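Local coordinates for putative acetyltransferase Ta0821 (Thermoplasma acidophilum DSM 1728, PDB 3C26), which probably transfers an acyl group, most likely acetyl, as other GNAT-family acetyltransferases do, at residues 117-127 against 257-266; 221-229 against 241-252. All coordinates share one frame; numbering follows the deposited sequence.

Overall arrangement
The chain first builds the GNAT-type strands and helices, among them strand 119-125 with its following helix 129-138, and then runs through strand 141-153 into a C-terminal region with its own strands. There interaction 2 closes a short loop: after strand 214-221, helix 225-232 packs against strand 237-243 and the helix and turn that follow it. The chain then returns, and strand 258-265 enters between strands 119-125 and 141-153, closing the long loop of interaction 1. Interaction 2 is thus nested inside interaction 1. Their centres lie about 21 Å apart, yet Leu259 packs on Tyr242, and both contacts reach the second subunit.

Interaction 1 (117-127 against 257-266); sequences TERLRSAVYSW and SSLTVWEYRY. With NO3 (nitrate ion), chain C; EDO (1,2-ethanediol), chain H; NO3 (nitrate ion), chain D.
Strands 119-125 and 258-265 run antiparallel, from Arg119 opposite Arg265 to Tyr125 opposite Leu259, their axes 4.5 Å apart at closest approach and their directions 148° apart. In this GNAT fold the C-terminal strand fills the slot between strands 119-125 and 141-153. Leu120, Val124, Trp262 and Tyr264 share the face covered by helices 101-113 and 129-138, where apolar bulk is suited: Leu120 CD1 lies 3.9 Å from Tyr264 CD1, and Val124 CG2 touches CD1 of the Trp262 indole. On the other face Arg121 and Glu263 lie alongside each other. With its CG anti to the backbone N (chi1 -178°) and its chain extended, Glu263 brings OE1 within 2.8 Å of Arg121 NE, in the guanidinium plane but on the anti side of the carboxylate; Arg121 NH1 pairs with Asp82. Arg119 CG lies 3.5 Å from Arg265 CD; the chain then bends to a nitrate ion, probably from the crystallisation liquor, donating from NE to O3 (2.8 Å) and from NH2 to O2 (2.6 Å), while Glu118 N donates to O1. Replacing Arg119 by an alanine would probably leave the nitrate without this positively charged partner and uncover the aliphatic part of Arg265. At the far end Ser126 OG, small enough to sit against the backbone, accepts from Ser258 N (2.8 Å), while a water accepts from Trp127 NE1 and also bonds to Ser257 OG.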
loop_
_atom_site.group_PDB
_atom_site.type_symbol
_atom_site.label_atom_id
_atom_site.label_comp_id
_atom_site.label_asym_id
_atom_site.label_seq_id
_atom_site.Cartn_x
_atom_site.Cartn_y
_atom_site.Cartn_z
ATOM N N THR A 117 8.362 5.140 -33.968
ATOM C CA THR A 117 7.610 3.994 -33.445
ATOM C C THR A 117 6.152 4.345 -33.508
ATOM O O THR A 117 5.788 5.505 -33.628
ATOM C CB THR A 117 8.008 3.670 -31.954
ATOM O OG1 THR A 117 7.358 2.465 -31.470
ATOM C CG2 THR A 117 7.674 4.813 -31.055
ATOM N N GLU A 118 5.320 3.319 -33.431
ATOM C CA GLU A 118 3.867 3.485 -33.388
ATOM C C GLU A 118 3.314 3.466 -31.956
ATOM O O GLU A 118 2.208 3.936 -31.707
ATOM C CB GLU A 118 3.177 2.400 -34.196
ATOM C CG GLU A 118 3.168 2.662 -35.705
ATOM C CD GLU A 118 2.392 3.937 -36.081
ATOM O OE1 GLU A 118 1.386 4.294 -35.402
ATOM O OE2 GLU A 118 2.788 4.594 -37.083
ATOM N N ARG A 119 4.125 2.932 -31.039
ATOM C CA ARG A 119 3.745 2.711 -29.629
ATOM C C ARG A 119 4.815 2.980 -28.588
ATOM O O ARG A 119 5.984 2.586 -28.714
ATOM C CB ARG A 119 3.265 1.247 -29.416
ATOM C CG ARG A 119 2.126 0.779 -30.353
ATOM C CD ARG A 119 1.942 -0.764 -30.353
ATOM N NE ARG A 119 3.038 -1.422 -31.088
ATOM C CZ ARG A 119 3.256 -2.745 -31.182
ATOM N NH1 ARG A 119 2.460 -3.628 -30.580
ATOM N NH2 ARG A 119 4.297 -3.191 -31.882
ATOM N N LEU A 120 4.351 3.600 -27.515
ATOM C CA LEU A 120 5.146 3.847 -26.319
ATOM C C LEU A 120 4.448 3.112 -25.191
ATOM O O LEU A 120 3.219 3.064 -25.126
ATOM C CB LEU A 120 5.202 5.330 -25.942
ATOM C CG LEU A 120 5.607 6.344 -27.006
ATOM C CD1 LEU A 120 5.446 7.789 -26.468
ATOM C CD2 LEU A 120 7.029 6.065 -27.556
ATOM N N ARG A 121 5.264 2.536 -24.323
ATOM C CA ARG A 121 4.786 1.870 -23.112
ATOM C C ARG A 121 5.568 2.334 -21.904
ATOM O O ARG A 121 6.719 2.765 -22.007
ATOM C CB ARG A 121 4.863 0.341 -23.233
ATOM C CG ARG A 121 4.077 -0.204 -24.369
ATOM C CD ARG A 121 3.994 -1.676 -24.368
ATOM N NE ARG A 121 3.272 -2.125 -25.556
ATOM C CZ ARG A 121 3.757 -2.938 -26.492
ATOM N NH1 ARG A 121 4.909 -3.499 -26.338
ATOM N NH2 ARG A 121 3.026 -3.256 -27.545
ATOM N N SER A 122 4.923 2.194 -20.749
ATOM C CA SER A 122 5.529 2.559 -19.477
ATOM C C SER A 122 4.827 1.840 -18.331
ATOM O O SER A 122 3.606 1.601 -18.365
ATOM C CB SER A 122 5.471 4.088 -19.264
ATOM O OG SER A 122 6.387 4.549 -18.272
ATOM N N ALA A 123 5.621 1.573 -17.291
ATOM C CA ALA A 123 5.125 0.933 -16.123
ATOM C C ALA A 123 4.961 1.954 -14.993
ATOM O O ALA A 123 5.886 2.717 -14.665
ATOM C CB ALA A 123 6.043 -0.248 -15.707
ATOM N N VAL A 124 3.760 1.965 -14.421
ATOM C CA VAL A 124 3.398 2.886 -13.328
ATOM C C VAL A 124 2.749 2.159 -12.134
ATOM O O VAL A 124 1.854 1.361 -12.311
ATOM C CB VAL A 124 2.427 3.989 -13.817
ATOM C CG1 VAL A 124 2.253 5.027 -12.764
ATOM C CG2 VAL A 124 2.922 4.585 -15.162
ATOM N N TYR A 125 3.258 2.407 -10.923
ATOM C CA TYR A 125 2.662 1.796 -9.726
ATOM C C TYR A 125 1.223 2.258 -9.561
ATOM O O TYR A 125 0.902 3.402 -9.817
ATOM C CB TYR A 125 3.420 2.155 -8.468
ATOM C CG TYR A 125 4.733 1.445 -8.238
ATOM C CD1 TYR A 125 4.773 0.074 -8.009
ATOM C CD2 TYR A 125 5.915 2.152 -8.138
ATOM C CE1 TYR A 125 5.931 -0.564 -7.762
ATOM C CE2 TYR A 125 7.097 1.512 -7.835
ATOM C CZ TYR A 125 7.106 0.161 -7.679
ATOM O OH TYR A 125 8.297 -0.477 -7.343
ATOM N N SER A 126 0.370 1.337 -9.135
ATOM C CA SER A 126 -1.080 1.578 -8.943
ATOM C C SER A 126 -1.349 2.691 -7.909
ATOM O O SER A 126 -2.393 3.332 -7.927
ATOM C CB SER A 126 -1.767 0.309 -8.441
ATOM O OG SER A 126 -1.152 -0.167 -7.236
ATOM N N TRP A 127 -0.402 2.918 -7.004
ATOM C CA TRP A 127 -0.559 3.983 -5.956
ATOM C C TRP A 127 0.004 5.344 -6.378
ATOM O O TRP A 127 -0.125 6.351 -5.674
ATOM C CB TRP A 127 0.138 3.562 -4.653
ATOM C CG TRP A 127 1.576 3.080 -4.820
ATOM C CD1 TRP A 127 1.996 1.769 -4.777
ATOM C CD2 TRP A 127 2.757 3.861 -4.978
ATOM N NE1 TRP A 127 3.334 1.698 -4.958
ATOM C CE2 TRP A 127 3.843 2.962 -5.057
ATOM C CE3 TRP A 127 3.012 5.240 -5.085
ATOM C CZ2 TRP A 127 5.171 3.389 -5.240
ATOM C CZ3 TRP A 127 4.343 5.671 -5.244
ATOM C CH2 TRP A 127 5.397 4.750 -5.326
ATOM N N SER A 257 -1.081 -3.474 -3.832
ATOM C CA SER A 257 -0.730 -2.697 -4.980
ATOM C C SER A 257 -0.290 -3.515 -6.166
ATOM O O SER A 257 -0.098 -4.707 -6.081
ATOM C CB SER A 257 0.367 -1.693 -4.615
ATOM O OG SER A 257 1.622 -2.338 -4.485
ATOM N N SER A 258 -0.154 -2.814 -7.271
ATOM C CA SER A 258 0.209 -3.424 -8.539
ATOM C C SER A 258 1.118 -2.558 -9.412
ATOM O O SER A 258 1.265 -1.340 -9.218
ATOM C CB SER A 258 -1.040 -3.829 -9.344
ATOM O OG SER A 258 -1.707 -2.756 -9.989
ATOM N N LEU A 259 1.781 -3.248 -10.322
ATOM C CA LEU A 259 2.557 -2.597 -11.385
ATOM C C LEU A 259 1.718 -2.590 -12.652
ATOM O O LEU A 259 1.451 -3.616 -13.266
ATOM C CB LEU A 259 3.897 -3.285 -11.653
ATOM C CG LEU A 259 4.814 -2.465 -12.577
ATOM C CD1 LEU A 259 5.235 -1.176 -11.861
ATOM C CD2 LEU A 259 6.022 -3.272 -13.004
ATOM N N THR A 260 1.334 -1.400 -13.055
ATOM C CA THR A 260 0.465 -1.230 -14.196
ATOM C C THR A 260 1.245 -0.841 -15.416
ATOM O O THR A 260 2.287 -0.189 -15.308
ATOM C CB THR A 260 -0.626 -0.137 -13.902
ATOM O OG1 THR A 260 -0.034 1.168 -13.858
ATOM C CG2 THR A 260 -1.376 -0.429 -12.572
ATOM N N VAL A 261 0.720 -1.278 -16.562
ATOM C CA VAL A 261 1.270 -0.977 -17.899
ATOM C C VAL A 261 0.328 -0.100 -18.730
ATOM O O VAL A 261 -0.837 -0.411 -18.980
ATOM C CB VAL A 261 1.643 -2.289 -18.700
ATOM C CG1 VAL A 261 2.353 -1.967 -20.039
ATOM C CG2 VAL A 261 2.455 -3.202 -17.839
ATOM N N TRP A 262 0.896 1.030 -19.124
ATOM C CA TRP A 262 0.266 2.039 -19.981
ATOM C C TRP A 262 0.884 2.098 -21.380
ATOM O O TRP A 262 2.086 1.913 -21.570
ATOM C CB TRP A 262 0.345 3.397 -19.291
ATOM C CG TRP A 262 -0.491 3.438 -18.035
ATOM C CD1 TRP A 262 -0.225 2.775 -16.870
ATOM C CD2 TRP A 262 -1.741 4.125 -17.826
ATOM N NE1 TRP A 262 -1.213 3.020 -15.941
ATOM C CE2 TRP A 262 -2.160 3.835 -16.501
ATOM C CE3 TRP A 262 -2.536 4.963 -18.615
ATOM C CZ2 TRP A 262 -3.318 4.365 -15.953
ATOM C CZ3 TRP A 262 -3.713 5.475 -18.076
ATOM C CH2 TRP A 262 -4.099 5.175 -16.759
ATOM N N GLU A 263 0.024 2.332 -22.353
ATOM C CA GLU A 263 0.406 2.472 -23.729
ATOM C C GLU A 263 -0.205 3.696 -24.422
ATOM O O GLU A 263 -1.371 4.110 -24.204
ATOM C CB GLU A 263 0.103 1.152 -24.506
ATOM C CG GLU A 263 0.491 1.126 -25.961
ATOM C CD GLU A 263 0.119 -0.218 -26.604
ATOM O OE1 GLU A 263 0.724 -1.228 -26.220
ATOM O OE2 GLU A 263 -0.819 -0.271 -27.436
ATOM N N TYR A 264 0.682 4.301 -25.195
ATOM C CA TYR A 264 0.450 5.465 -26.041
ATOM C C TYR A 264 0.616 5.036 -27.520
ATOM O O TYR A 264 1.583 4.354 -27.913
ATOM C CB TYR A 264 1.450 6.555 -25.728
ATOM C CG TYR A 264 1.318 7.812 -26.589
ATOM C CD1 TYR A 264 1.794 7.838 -27.905
ATOM C CD2 TYR A 264 0.673 8.951 -26.099
ATOM C CE1 TYR A 264 1.659 8.993 -28.690
ATOM C CE2 TYR A 264 0.530 10.082 -26.867
ATOM C CZ TYR A 264 1.035 10.099 -28.167
ATOM O OH TYR A 264 0.851 11.234 -28.934
ATOM N N ARG A 265 -0.357 5.443 -28.326
ATOM C CA ARG A 265 -0.335 5.176 -29.781
ATOM C C ARG A 265 -0.259 6.446 -30.598
ATOM O O ARG A 265 -1.050 7.332 -30.410
ATOM C CB ARG A 265 -1.621 4.486 -30.190
ATOM C CG ARG A 265 -1.774 3.079 -29.654
ATOM C CD ARG A 265 -1.069 2.091 -30.556
ATOM N NE ARG A 265 -1.886 0.907 -30.857
ATOM C CZ ARG A 265 -2.316 0.571 -32.074
ATOM N NH1 ARG A 265 -2.008 1.288 -33.152
ATOM N NH2 ARG A 265 -3.027 -0.523 -32.222
ATOM N N TYR A 266 0.680 6.507 -31.518
ATOM C CA TYR A 266 0.743 7.644 -32.446
ATOM C C TYR A 266 -0.374 7.609 -33.487
ATOM O O TYR A 266 -0.689 8.658 -34.079
ATOM C CB TYR A 266 2.091 7.749 -33.128
ATOM C CG TYR A 266 3.159 8.223 -32.201
ATOM C CD1 TYR A 266 3.347 9.575 -31.958
ATOM C CD2 TYR A 266 3.955 7.325 -31.535
ATOM C CE1 TYR A 266 4.300 10.001 -31.099
ATOM C CE2 TYR A 266 4.950 7.753 -30.703
ATOM C CZ TYR A 266 5.118 9.082 -30.485
ATOM O OH TYR A 266 6.112 9.514 -29.649
ATOM O OXT TYR A 266 -0.977 6.554 -33.756
HETATM N N NO3 C . 5.613 -0.207 -33.222
HETATM O O1 NO3 C . 6.294 0.591 -34.117
HETATM O O2 NO3 C . 5.557 -1.574 -33.429
HETATM O O3 NO3 C . 4.961 0.314 -32.120
HETATM C C1 EDO H . -3.119 1.043 -3.149
HETATM O O1 EDO H . -1.806 0.631 -2.733
HETATM C C2 EDO H . -3.058 1.587 -4.563
HETATM O O2 EDO H . -2.839 0.432 -5.343
HETATM N N NO3 D . 6.371 6.915 -16.112
HETATM O O1 NO3 D . 7.543 7.246 -16.777
HETATM O O2 NO3 D . 6.092 5.575 -15.814
HETATM O O3 NO3 D . 5.496 7.931 -15.701
HETATM O O HOH W 1 4.078 -1.076 -4.589
#

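Interaction 2 (221-229 against 241-252); sequences DSDDASSFI and FYVRKALANGLP. With EDO (1,2-ethanediol), chain F.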
loop_
_atom_site.group_PDB
_atom_site.type_symbol
_atom_site.label_atom_id
_atom_site.label_comp_id
_atom_site.label_asym_id
_atom_site.label_seq_id
_atom_site.Cartn_x
_atom_site.Cartn_y
_atom_site.Cartn_z
ATOM N N ASP A 221 2.600 -16.026 -17.079
ATOM C CA ASP A 221 1.673 -17.134 -17.295
ATOM C C ASP A 221 2.029 -18.318 -16.409
ATOM O O ASP A 221 3.185 -18.552 -16.041
ATOM C CB ASP A 221 1.614 -17.587 -18.770
ATOM C CG ASP A 221 0.285 -18.327 -19.109
ATOM O OD1 ASP A 221 -0.526 -18.596 -18.166
ATOM O OD2 ASP A 221 0.055 -18.573 -20.318
ATOM N N SER A 222 0.990 -19.031 -16.027
ATOM C CA SER A 222 1.152 -20.246 -15.224
ATOM C C SER A 222 -0.151 -21.020 -15.167
ATOM O O SER A 222 -1.204 -20.406 -15.117
ATOM C CB SER A 222 1.595 -19.927 -13.794
ATOM O OG SER A 222 1.622 -21.142 -13.059
ATOM N N ASP A 223 -0.089 -22.346 -15.179
ATOM C CA ASP A 223 -1.316 -23.117 -15.041
ATOM C C ASP A 223 -1.673 -23.199 -13.583
ATOM O O ASP A 223 -2.793 -23.518 -13.254
ATOM C CB ASP A 223 -1.211 -24.528 -15.648
ATOM N N ASP A 224 -0.714 -22.882 -12.715
ATOM C CA ASP A 224 -0.947 -22.885 -11.253
ATOM C C ASP A 224 -0.020 -21.923 -10.516
ATOM O O ASP A 224 0.993 -22.322 -9.930
ATOM C CB ASP A 224 -0.805 -24.305 -10.691
ATOM C CG ASP A 224 -1.053 -24.378 -9.206
ATOM O OD1 ASP A 224 -1.494 -23.378 -8.608
ATOM O OD2 ASP A 224 -0.773 -25.445 -8.640
ATOM N N ALA A 225 -0.400 -20.651 -10.538
ATOM C CA ALA A 225 0.454 -19.598 -9.938
ATOM C C ALA A 225 0.614 -19.779 -8.435
ATOM O O ALA A 225 1.686 -19.545 -7.894
ATOM C CB ALA A 225 -0.058 -18.168 -10.269
ATOM N N SER A 226 -0.443 -20.216 -7.758
ATOM C CA SER A 226 -0.321 -20.453 -6.291
ATOM C C SER A 226 0.846 -21.382 -5.967
ATOM O O SER A 226 1.640 -21.123 -5.073
ATOM C CB SER A 226 -1.591 -21.061 -5.700
ATOM O OG SER A 226 -2.655 -20.142 -5.789
ATOM N N SER A 227 0.946 -22.475 -6.715
ATOM C CA SER A 227 2.006 -23.475 -6.439
ATOM C C SER A 227 3.367 -22.930 -6.777
ATOM O O SER A 227 4.368 -23.202 -6.098
ATOM C CB SER A 227 1.798 -24.775 -7.230
ATOM O OG SER A 227 0.783 -25.554 -6.648
ATOM N N PHE A 228 3.399 -22.158 -7.854
ATOM C CA PHE A 228 4.657 -21.547 -8.284
ATOM C C PHE A 228 5.178 -20.597 -7.188
ATOM O O PHE A 228 6.359 -20.579 -6.827
ATOM C CB PHE A 228 4.507 -20.814 -9.630
ATOM C CG PHE A 228 5.804 -20.285 -10.137
ATOM C CD1 PHE A 228 6.636 -21.076 -10.908
ATOM C CD2 PHE A 228 6.243 -19.006 -9.761
ATOM C CE1 PHE A 228 7.881 -20.593 -11.333
ATOM C CE2 PHE A 228 7.468 -18.532 -10.156
ATOM C CZ PHE A 228 8.297 -19.330 -10.940
ATOM N N ILE A 229 4.279 -19.818 -6.629
ATOM C CA ILE A 229 4.682 -18.876 -5.593
ATOM C C ILE A 229 5.073 -19.598 -4.324
ATOM O O ILE A 229 6.043 -19.251 -3.659
ATOM C CB ILE A 229 3.558 -17.887 -5.268
ATOM C CG1 ILE A 229 3.458 -16.856 -6.384
ATOM C CG2 ILE A 229 3.830 -17.203 -3.967
ATOM C CD1 ILE A 229 2.210 -16.108 -6.340
ATOM N N PHE A 241 7.085 -11.176 -6.351
ATOM C CA PHE A 241 6.376 -11.652 -7.524
ATOM C C PHE A 241 5.488 -10.580 -8.035
ATOM O O PHE A 241 4.699 -10.003 -7.296
ATOM C CB PHE A 241 5.502 -12.855 -7.207
ATOM C CG PHE A 241 6.260 -14.034 -6.678
ATOM C CD1 PHE A 241 6.569 -14.115 -5.327
ATOM C CD2 PHE A 241 6.687 -15.059 -7.523
ATOM C CE1 PHE A 241 7.257 -15.180 -4.826
ATOM C CE2 PHE A 241 7.386 -16.142 -7.006
ATOM C CZ PHE A 241 7.659 -16.208 -5.673
ATOM N N TYR A 242 5.658 -10.332 -9.335
ATOM C CA TYR A 242 4.791 -9.452 -10.108
ATOM C C TYR A 242 3.992 -10.396 -10.968
ATOM O O TYR A 242 4.524 -11.031 -11.859
ATOM C CB TYR A 242 5.612 -8.493 -10.936
ATOM C CG TYR A 242 6.471 -7.529 -10.133
ATOM C CD1 TYR A 242 7.737 -7.875 -9.691
ATOM C CD2 TYR A 242 6.024 -6.267 -9.868
ATOM C CE1 TYR A 242 8.516 -6.989 -9.019
ATOM C CE2 TYR A 242 6.801 -5.353 -9.199
ATOM C CZ TYR A 242 8.041 -5.717 -8.759
ATOM O OH TYR A 242 8.770 -4.802 -8.034
ATOM N N VAL A 243 2.716 -10.521 -10.648
ATOM C CA VAL A 243 1.847 -11.539 -11.248
ATOM C C VAL A 243 0.770 -10.937 -12.120
ATOM O O VAL A 243 0.114 -10.015 -11.733
ATOM C CB VAL A 243 1.209 -12.441 -10.160
ATOM C CG1 VAL A 243 0.412 -13.581 -10.787
ATOM C CG2 VAL A 243 2.277 -13.033 -9.252
ATOM N N ARG A 244 0.648 -11.454 -13.339
ATOM C CA ARG A 244 -0.308 -10.920 -14.266
ATOM C C ARG A 244 -1.702 -10.992 -13.644
ATOM O O ARG A 244 -2.099 -12.000 -13.085
ATOM C CB ARG A 244 -0.242 -11.618 -15.641
ATOM C CG ARG A 244 -1.135 -10.905 -16.698
ATOM C CD ARG A 244 -1.360 -11.749 -17.920
ATOM N NE ARG A 244 -0.143 -12.126 -18.632
ATOM C CZ ARG A 244 0.446 -11.427 -19.598
ATOM N NH1 ARG A 244 0.003 -10.255 -19.964
ATOM N NH2 ARG A 244 1.518 -11.915 -20.176
ATOM N N LYS A 245 -2.425 -9.887 -13.732
ATOM C CA LYS A 245 -3.769 -9.742 -13.103
ATOM C C LYS A 245 -4.698 -10.980 -13.224
ATOM O O LYS A 245 -5.287 -11.464 -12.222
ATOM C CB LYS A 245 -4.442 -8.489 -13.657
ATOM C CG LYS A 245 -5.778 -8.171 -13.064
ATOM C CD LYS A 245 -5.651 -7.962 -11.601
ATOM C CE LYS A 245 -6.761 -7.110 -11.042
ATOM N NZ LYS A 245 -6.657 -6.970 -9.552
ATOM N N ALA A 246 -4.768 -11.527 -14.427
ATOM C CA ALA A 246 -5.703 -12.610 -14.706
ATOM C C ALA A 246 -5.367 -13.816 -13.890
ATOM O O ALA A 246 -6.263 -14.604 -13.561
ATOM C CB ALA A 246 -5.757 -12.968 -16.183
ATOM N N LEU A 247 -4.092 -13.951 -13.536
ATOM C CA LEU A 247 -3.636 -15.076 -12.711
ATOM C C LEU A 247 -3.773 -14.786 -11.218
ATOM O O LEU A 247 -3.936 -15.689 -10.383
ATOM C CB LEU A 247 -2.159 -15.351 -12.949
ATOM C CG LEU A 247 -1.635 -15.701 -14.325
ATOM C CD1 LEU A 247 -0.243 -16.158 -14.127
ATOM C CD2 LEU A 247 -2.431 -16.799 -14.920
ATOM N N ALA A 248 -3.623 -13.507 -10.898
ATOM C CA ALA A 248 -3.574 -13.013 -9.501
ATOM C C ALA A 248 -4.935 -13.212 -8.857
ATOM O O ALA A 248 -5.120 -13.341 -7.642
ATOM C CB ALA A 248 -3.177 -11.532 -9.493
ATOM N N ASN A 249 -5.892 -13.301 -9.740
ATOM C CA ASN A 249 -7.280 -13.391 -9.355
ATOM C C ASN A 249 -7.539 -14.722 -8.680
ATOM O O ASN A 249 -8.472 -14.876 -7.912
ATOM C CB ASN A 249 -8.189 -13.154 -10.584
ATOM C CG ASN A 249 -8.160 -11.694 -11.069
ATOM O OD1 ASN A 249 -7.800 -10.781 -10.326
ATOM N ND2 ASN A 249 -8.549 -11.479 -12.309
ATOM N N GLY A 250 -6.670 -15.683 -8.928
ATOM C CA GLY A 250 -6.822 -17.036 -8.363
ATOM C C GLY A 250 -5.890 -17.306 -7.174
ATOM O O GLY A 250 -5.785 -18.415 -6.676
ATOM N N LEU A 251 -5.239 -16.269 -6.689
ATOM C CA LEU A 251 -4.332 -16.400 -5.537
ATOM C C LEU A 251 -5.067 -16.050 -4.225
ATOM O O LEU A 251 -5.954 -15.218 -4.230
ATOM C CB LEU A 251 -3.108 -15.482 -5.700
ATOM C CG LEU A 251 -2.072 -15.865 -6.755
ATOM C CD1 LEU A 251 -1.001 -14.754 -6.909
ATOM C CD2 LEU A 251 -1.411 -17.193 -6.464
ATOM N N PRO A 252 -4.699 -16.675 -3.088
ATOM C CA PRO A 252 -5.370 -16.321 -1.808
ATOM C C PRO A 252 -5.076 -14.930 -1.255
ATOM O O PRO A 252 -5.927 -14.296 -0.667
ATOM C CB PRO A 252 -4.814 -17.352 -0.807
ATOM C CG PRO A 252 -3.611 -17.927 -1.443
ATOM C CD PRO A 252 -3.905 -17.904 -2.946
HETATM C C1 EDO F . -5.092 -5.288 -7.582
HETATM O O1 EDO F . -4.844 -5.259 -9.002
HETATM C C2 EDO F . -4.022 -4.544 -6.773
HETATM O O2 EDO F . -4.388 -3.171 -6.576
#
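The carbonyl O of Arg244 accepts two backbone N-H groups, from Leu247 N at 2.8 Å and from Ala248 N at 3.1 Å, and so winds the short helix that presents Leu247 to residues 221-222. Leu247 CD1 rests on the backbone there, 3.7 Å from Ser222 N, and also touches Ala225, so that a branched apolar chain fills the space between the short helix and the start of helix 225-232. That longer helix has Asp224 as its N-cap, OD1 accepting weakly from Ser227 N while OD2 takes the Ser227 hydroxyl from above the carboxylate plane. The helix is the crossover of a beta-alpha-beta unit whose strands are 214-221 and 237-243, and its inner side carries Ala225 and Ile229. With CG1 anti to the carbonyl carbon (chi1 -75°), Ile229 lays that atom over the centre of the Phe241 ring in a CH-pi contact, 3.9 Å from the centroid and 13° off the normal. Phe228 meets the edge of the same ring, its CE2 4.0 Å from Phe241 CE2, and also packs on Leu217. Through its CD1, Ile229 meets Leu251 CD1 tip to tip at 3.5 Å, while Leu251 CD2 lies 3.3 Å from Ser226 OG.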